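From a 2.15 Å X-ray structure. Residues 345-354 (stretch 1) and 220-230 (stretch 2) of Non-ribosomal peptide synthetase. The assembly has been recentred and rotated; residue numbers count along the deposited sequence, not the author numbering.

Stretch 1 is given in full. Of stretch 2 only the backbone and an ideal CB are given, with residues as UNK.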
ATOM      1  N   CYS A 345       5.362   0.388 -10.214  1.00 29.44           N
ATOM      2  CA  CYS A 345       4.108  -0.249 -10.681  1.00 27.75           C
ATOM      3  C   CYS A 345       3.376  -1.085  -9.608  1.00 27.11           C
ATOM      4  O   CYS A 345       2.621  -1.998  -9.900  1.00 28.83           O
ATOM      5  CB  CYS A 345       4.459  -1.125 -11.873  1.00 27.94           C
ATOM      6  SG  CYS A 345       5.468  -2.534 -11.514  1.00 29.64           S
ATOM      7  N   LYS A 346       3.633  -0.769  -8.355  1.00 27.64           N
ATOM      8  CA  LYS A 346       3.208  -1.510  -7.167  1.00 25.78           C
ATOM      9  C   LYS A 346       3.807  -2.870  -7.048  1.00 25.32           C
ATOM     10  O   LYS A 346       4.457  -3.156  -6.027  1.00 25.37           O
ATOM     11  CB  LYS A 346       1.699  -1.571  -7.033  1.00 26.10           C
ATOM     12  CG  LYS A 346       1.212  -2.363  -5.853  1.00 26.08           C
ATOM     13  CD  LYS A 346       1.921  -2.173  -4.516  1.00 27.62           C
ATOM     14  CE  LYS A 346       1.316  -3.118  -3.454  1.00 26.53           C
ATOM     15  NZ  LYS A 346       1.837  -2.979  -2.048  1.00 28.13           N
ATOM     16  N   ARG A 347       3.544  -3.753  -8.019  1.00 25.30           N
ATOM     17  CA  ARG A 347       4.000  -5.118  -7.921  1.00 23.62           C
ATOM     18  C   ARG A 347       4.167  -5.738  -9.290  1.00 23.55           C
ATOM     19  O   ARG A 347       3.476  -5.366 -10.260  1.00 26.64           O
ATOM     20  CB  ARG A 347       3.084  -5.936  -6.989  1.00 23.33           C
ATOM     21  CG  ARG A 347       3.658  -7.259  -6.622  1.00 23.42           C
ATOM     22  CD  ARG A 347       3.055  -7.906  -5.386  1.00 23.92           C
ATOM     23  NE  ARG A 347       3.392  -7.147  -4.195  1.00 24.81           N
ATOM     24  CZ  ARG A 347       2.548  -6.906  -3.195  1.00 28.52           C
ATOM     25  NH1 ARG A 347       1.313  -7.441  -3.208  1.00 29.25           N
ATOM     26  NH2 ARG A 347       2.953  -6.226  -2.135  1.00 28.35           N
ATOM     27  N   ILE A 348       5.082  -6.665  -9.382  1.00 23.19           N
ATOM     28  CA  ILE A 348       5.438  -7.227 -10.679  1.00 25.60           C
ATOM     29  C   ILE A 348       5.015  -8.661 -10.842  1.00 24.93           C
ATOM     30  O   ILE A 348       4.465  -9.031 -11.908  1.00 27.27           O
ATOM     31  CB  ILE A 348       6.956  -7.132 -10.912  1.00 25.51           C
ATOM     32  CG1 ILE A 348       7.213  -5.640 -11.071  1.00 27.29           C
ATOM     33  CG2 ILE A 348       7.367  -7.920 -12.151  1.00 26.17           C
ATOM     34  CD1 ILE A 348       8.627  -5.117 -11.081  1.00 27.90           C
ATOM     35  N   SER A 349       5.334  -9.475  -9.851  1.00 23.96           N
ATOM     36  CA  SER A 349       5.080 -10.890  -9.942  1.00 23.80           C
ATOM     37  C   SER A 349       4.675 -11.402  -8.596  1.00 24.51           C
ATOM     38  O   SER A 349       5.071 -10.832  -7.530  1.00 25.41           O
ATOM     39  CB  SER A 349       6.315 -11.662 -10.398  1.00 24.92           C
ATOM     40  OG  SER A 349       7.339 -11.626  -9.368  1.00 26.02           O
ATOM     41  N   ILE A 350       3.858 -12.448  -8.635  1.00 24.10           N
ATOM     42  CA  ILE A 350       3.448 -13.193  -7.450  1.00 25.72           C
ATOM     43  C   ILE A 350       3.463 -14.682  -7.763  1.00 25.88           C
ATOM     44  O   ILE A 350       3.068 -15.071  -8.819  1.00 25.19           O
ATOM     45  CB  ILE A 350       2.010 -12.800  -6.981  1.00 24.82           C
ATOM     46  CG1 ILE A 350       1.955 -11.346  -6.617  1.00 24.25           C
ATOM     47  CG2 ILE A 350       1.583 -13.686  -5.815  1.00 24.06           C
ATOM     48  CD1 ILE A 350       0.547 -10.907  -6.165  1.00 26.91           C
ATOM     49  N   MET A 351       4.022 -15.477  -6.863  1.00 27.80           N
ATOM     50  CA  MET A 351       3.982 -16.892  -6.972  1.00 27.56           C
ATOM     51  C   MET A 351       2.643 -17.314  -6.448  1.00 27.08           C
ATOM     52  O   MET A 351       2.291 -17.052  -5.297  1.00 25.69           O
ATOM     53  CB  MET A 351       5.024 -17.569  -6.116  1.00 28.35           C
ATOM     54  CG  MET A 351       5.135 -19.062  -6.392  1.00 31.53           C
ATOM     55  SD  MET A 351       5.573 -19.438  -8.153  1.00 31.69           S
ATOM     56  CE  MET A 351       7.306 -19.597  -8.115  1.00 36.95           C
ATOM     57  N   PRO A 352       1.896 -18.031  -7.273  1.00 26.98           N
ATOM     58  CA  PRO A 352       0.593 -18.433  -6.763  1.00 24.36           C
ATOM     59  C   PRO A 352       0.693 -19.319  -5.517  1.00 23.32           C
ATOM     60  O   PRO A 352       1.498 -20.238  -5.520  1.00 23.30           O
ATOM     61  CB  PRO A 352      -0.005 -19.229  -7.937  1.00 24.68           C
ATOM     62  CG  PRO A 352       0.580 -18.618  -9.149  1.00 24.66           C
ATOM     63  CD  PRO A 352       1.996 -18.182  -8.746  1.00 25.78           C
ATOM     64  N   PRO A 353      -0.182 -19.091  -4.503  1.00 22.46           N
ATOM     65  CA  PRO A 353      -0.153 -19.826  -3.235  1.00 23.04           C
ATOM     66  C   PRO A 353      -0.086 -21.308  -3.385  1.00 23.28           C
ATOM     67  O   PRO A 353       0.706 -21.971  -2.662  1.00 25.43           O
ATOM     68  CB  PRO A 353      -1.448 -19.397  -2.557  1.00 22.00           C
ATOM     69  CG  PRO A 353      -1.561 -18.002  -2.936  1.00 22.25           C
ATOM     70  CD  PRO A 353      -1.053 -17.913  -4.392  1.00 22.05           C
ATOM     71  N   HIS A 354      -0.912 -21.856  -4.282  1.00 23.96           N
ATOM     72  CA  HIS A 354      -0.920 -23.284  -4.508  1.00 24.12           C
ATOM     73  C   HIS A 354       0.456 -23.774  -5.008  1.00 25.01           C
ATOM     74  O   HIS A 354       0.711 -24.982  -4.935  1.00 26.68           O
ATOM     75  CB  HIS A 354      -2.144 -23.759  -5.401  1.00 23.54           C
ATOM     76  CG  HIS A 354      -1.978 -23.529  -6.881  1.00 23.62           C
ATOM     77  ND1 HIS A 354      -2.129 -22.296  -7.467  1.00 22.96           N
ATOM     78  CD2 HIS A 354      -1.683 -24.383  -7.890  1.00 24.62           C
ATOM     79  CE1 HIS A 354      -1.882 -22.371  -8.758  1.00 23.03           C
ATOM     80  NE2 HIS A 354      -1.628 -23.637  -9.050  1.00 24.19           N
ATOM     81  N   UNK A 220      -6.574  -0.961 -10.059  1.00 26.88           N
ATOM     82  CA  UNK A 220      -6.232  -2.117 -10.881  1.00 25.37           C
ATOM     83  C   UNK A 220      -5.231  -3.003 -10.180  1.00 23.31           C
ATOM     84  O   UNK A 220      -5.426  -4.204 -10.033  1.00 23.28           O
ATOM     85  CB  UNK A 220      -5.678  -1.672 -12.236  1.00 25.37           C
ATOM     86  N   UNK A 221      -4.137  -2.412  -9.708  1.00 23.39           N
ATOM     87  CA  UNK A 221      -3.149  -3.226  -9.030  1.00 22.01           C
ATOM     88  C   UNK A 221      -3.732  -3.928  -7.828  1.00 21.36           C
ATOM     89  O   UNK A 221      -3.409  -5.073  -7.582  1.00 20.31           O
ATOM     90  CB  UNK A 221      -1.955  -2.369  -8.605  1.00 22.01           C
ATOM     91  N   UNK A 222      -4.595  -3.278  -7.046  1.00 22.17           N
ATOM     92  CA  UNK A 222      -5.188  -3.991  -5.893  1.00 21.24           C
ATOM     93  C   UNK A 222      -6.025  -5.192  -6.356  1.00 22.69           C
ATOM     94  O   UNK A 222      -5.884  -6.268  -5.797  1.00 22.72           O
ATOM     95  CB  UNK A 222      -6.057  -3.040  -5.068  1.00 21.24           C
ATOM     96  N   UNK A 223      -6.850  -5.009  -7.385  1.00 23.36           N
ATOM     97  CA  UNK A 223      -7.699  -6.118  -7.932  1.00 23.01           C
ATOM     98  C   UNK A 223      -6.825  -7.219  -8.494  1.00 23.09           C
ATOM     99  O   UNK A 223      -7.123  -8.396  -8.376  1.00 24.34           O
ATOM    100  CB  UNK A 223      -8.644  -5.608  -9.022  1.00 23.01           C
ATOM    101  N   UNK A 224      -5.701  -6.858  -9.066  1.00 23.71           N
ATOM    102  CA  UNK A 224      -4.837  -7.903  -9.675  1.00 25.11           C
ATOM    103  C   UNK A 224      -4.074  -8.727  -8.654  1.00 24.81           C
ATOM    104  O   UNK A 224      -3.948  -9.962  -8.746  1.00 25.44           O
ATOM    105  CB  UNK A 224      -3.833  -7.259 -10.634  1.00 25.11           C
ATOM    106  N   UNK A 225      -3.502  -8.053  -7.679  1.00 24.78           N
ATOM    107  CA  UNK A 225      -2.852  -8.756  -6.575  1.00 22.69           C
ATOM    108  C   UNK A 225      -3.856  -9.719  -5.907  1.00 20.98           C
ATOM    109  O   UNK A 225      -3.582 -10.900  -5.590  1.00 19.27           O
ATOM    110  CB  UNK A 225      -2.298  -7.758  -5.556  1.00 22.69           C
ATOM    111  N   UNK A 226      -5.048  -9.204  -5.685  1.00 22.44           N
ATOM    112  CA  UNK A 226      -6.058  -9.973  -4.978  1.00 22.99           C
ATOM    113  C   UNK A 226      -6.586 -11.130  -5.796  1.00 22.25           C
ATOM    114  O   UNK A 226      -6.880 -12.179  -5.223  1.00 21.97           O
ATOM    115  CB  UNK A 226      -7.218  -9.063  -4.568  1.00 22.99           C
ATOM    116  N   UNK A 227      -6.589 -11.004  -7.122  1.00 22.53           N
ATOM    117  CA  UNK A 227      -6.979 -12.171  -7.983  1.00 23.00           C
ATOM    118  C   UNK A 227      -6.009 -13.320  -7.743  1.00 24.52           C
ATOM    119  O   UNK A 227      -6.356 -14.477  -7.900  1.00 24.96           O
ATOM    120  CB  UNK A 227      -6.985 -11.795  -9.466  1.00 23.00           C
ATOM    121  N   UNK A 228      -4.753 -13.020  -7.413  1.00 23.67           N
ATOM    122  CA  UNK A 228      -3.780 -14.099  -7.114  1.00 22.99           C
ATOM    123  C   UNK A 228      -3.849 -14.559  -5.632  1.00 23.33           C
ATOM    124  O   UNK A 228      -3.841 -15.724  -5.350  1.00 24.56           O
ATOM    125  CB  UNK A 228      -2.363 -13.619  -7.436  1.00 22.99           C
ATOM    126  N   UNK A 229      -3.969 -13.635  -4.690  1.00 25.52           N
ATOM    127  CA  UNK A 229      -3.857 -13.950  -3.287  1.00 24.58           C
ATOM    128  C   UNK A 229      -5.166 -14.360  -2.651  1.00 24.25           C
ATOM    129  O   UNK A 229      -5.168 -15.141  -1.729  1.00 26.18           O
ATOM    130  CB  UNK A 229      -3.281 -12.747  -2.537  1.00 24.58           C
ATOM    131  N   UNK A 230      -6.272 -13.804  -3.111  1.00 24.22           N
ATOM    132  CA  UNK A 230      -7.620 -14.296  -2.725  1.00 23.56           C
ATOM    133  C   UNK A 230      -8.019 -13.896  -1.336  1.00 24.45           C
ATOM    134  O   UNK A 230      -8.468 -14.732  -0.580  1.00 25.94           O
ATOM    135  CB  UNK A 230      -7.683 -15.821  -2.830  1.00 23.56           C
TER

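Residues 220-229 form a helix packed against a mostly loop-like segment with a short strand at 349-350, and no hydrogen bond links the two, so the contacts between them rest mainly on apolar packing and fit.

At position 220 the ideal CB has nothing of stretch 1 within 5.5 Å, so this contact sets no preference. The residue is F220, whose O accepts the backbone bond from N of residue 224.

Position 221 points toward stretch 1, its ideal CB 4.1 Å from K346 CB. The backbones are close here, the two CA atoms 6.8 Å apart, and a small apolar residue fits the space without needing reach. It is A221, whose CB lies 4.0 Å from K346 CB.

Position 222 points away and 223 is out of reach; stretch 1 leaves both free. They are A222 and S223, the latter turning its OG back on the helix to donate to F220 O at 2.7 Å. Position 224 points sideways with nothing of stretch 1 within 5.5 Å of its ideal CB, and many residues would do; it is S224.

Position 225 also starts sideways, yet its ideal CB is 4.3 Å from both I350 CD1 and R347 NH1, with the aliphatic chain of K346 farther along. A branched or long apolar side chain could reach several of these; leucine, isoleucine or methionine are all plausible. The residue is I225. Its CG2 meets I350 CD1 at 4.0 Å, and its CD1 lies 3.8 Å from K346 CE and 3.5 Å from R347 NH1, approaching the guanidinium obliquely; I225 CG2 too lies 3.6 Å from R347 NH1. The lysine thus contributes methylene surface here, its NZ being hydrogen-bonded elsewhere in the structure.

At positions 226 and 227, the first pointing away, nothing of stretch 1 lies within 5.5 Å of either ideal CB, so this contact would tolerate polar, small or apolar residues alike; the residues are N226 and A227.

Position 228 points toward stretch 1, its ideal CB 4.2 Å from I350 CD1 and 5.4 Å from P353 CD. A compact apolar residue, valine or isoleucine for example, would suit this greasy surface. V228 places CG1 3.7 Å from I350 CG2, 4.1 Å from P352 CA and 4.2 Å from P353 CD, so one methyl touches three residues. The proline ring also packs on the backbone, P353 CD lying 3.7 Å from V228 O.

Position 229 points sideways, and its ideal CB has nothing of stretch 1 within 5.5 Å, so a longer apolar chain, such as leucine or methionine, would be well placed to reach back to I350. L229 does so: its CD2 reaches I350 CG2 at 4.0 Å.

Position 230 leaves helical geometry with phi 75°, a value that favours glycine, and G230 is found, its N still hydrogen-bonded to N226 O at 2.7 Å.

Stretch 2, residues 220-230: FAASSINAVLG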
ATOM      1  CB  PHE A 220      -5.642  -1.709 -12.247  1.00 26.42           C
ATOM      2  CG  PHE A 220      -5.088  -2.861 -12.958  1.00 25.70           C
ATOM      3  CD1 PHE A 220      -5.934  -3.708 -13.612  1.00 27.69           C
ATOM      4  CD2 PHE A 220      -3.759  -3.213 -12.821  1.00 27.27           C
ATOM      5  CE1 PHE A 220      -5.484  -4.850 -14.209  1.00 27.34           C
ATOM      6  CE2 PHE A 220      -3.278  -4.373 -13.439  1.00 27.17           C
ATOM      7  CZ  PHE A 220      -4.157  -5.191 -14.112  1.00 27.99           C
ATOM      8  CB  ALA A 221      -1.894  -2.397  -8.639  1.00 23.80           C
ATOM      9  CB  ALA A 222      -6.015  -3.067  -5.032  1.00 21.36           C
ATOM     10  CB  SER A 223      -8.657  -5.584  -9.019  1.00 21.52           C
ATOM     11  OG  SER A 223      -7.923  -5.229 -10.214  1.00 24.22           O
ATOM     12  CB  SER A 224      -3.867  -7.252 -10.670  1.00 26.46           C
ATOM     13  OG  SER A 224      -3.011  -8.195 -11.246  1.00 26.96           O
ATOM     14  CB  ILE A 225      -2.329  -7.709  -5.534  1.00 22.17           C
ATOM     15  CG1 ILE A 225      -1.111  -6.969  -6.061  1.00 23.23           C
ATOM     16  CG2 ILE A 225      -1.985  -8.420  -4.268  1.00 22.33           C
ATOM     17  CD1 ILE A 225      -0.825  -5.645  -5.366  1.00 24.51           C
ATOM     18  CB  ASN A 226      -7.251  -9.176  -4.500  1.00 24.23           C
ATOM     19  CG  ASN A 226      -7.989  -9.948  -3.429  1.00 24.33           C
ATOM     20  OD1 ASN A 226      -7.382 -10.632  -2.609  1.00 26.77           O
ATOM     21  ND2 ASN A 226      -9.252  -9.984  -3.527  1.00 27.86           N
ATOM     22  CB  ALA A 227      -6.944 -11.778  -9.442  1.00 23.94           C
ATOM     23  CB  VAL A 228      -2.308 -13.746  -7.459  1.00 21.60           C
ATOM     24  CG1 VAL A 228      -1.452 -14.989  -7.403  1.00 20.72           C
ATOM     25  CG2 VAL A 228      -2.156 -13.141  -8.811  1.00 23.14           C
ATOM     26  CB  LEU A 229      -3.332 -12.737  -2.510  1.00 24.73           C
ATOM     27  CG  LEU A 229      -1.889 -12.284  -2.796  1.00 25.81           C
ATOM     28  CD1 LEU A 229      -1.438 -11.134  -1.862  1.00 23.95           C
ATOM     29  CD2 LEU A 229      -0.925 -13.475  -2.712  1.00 25.79           C
TER
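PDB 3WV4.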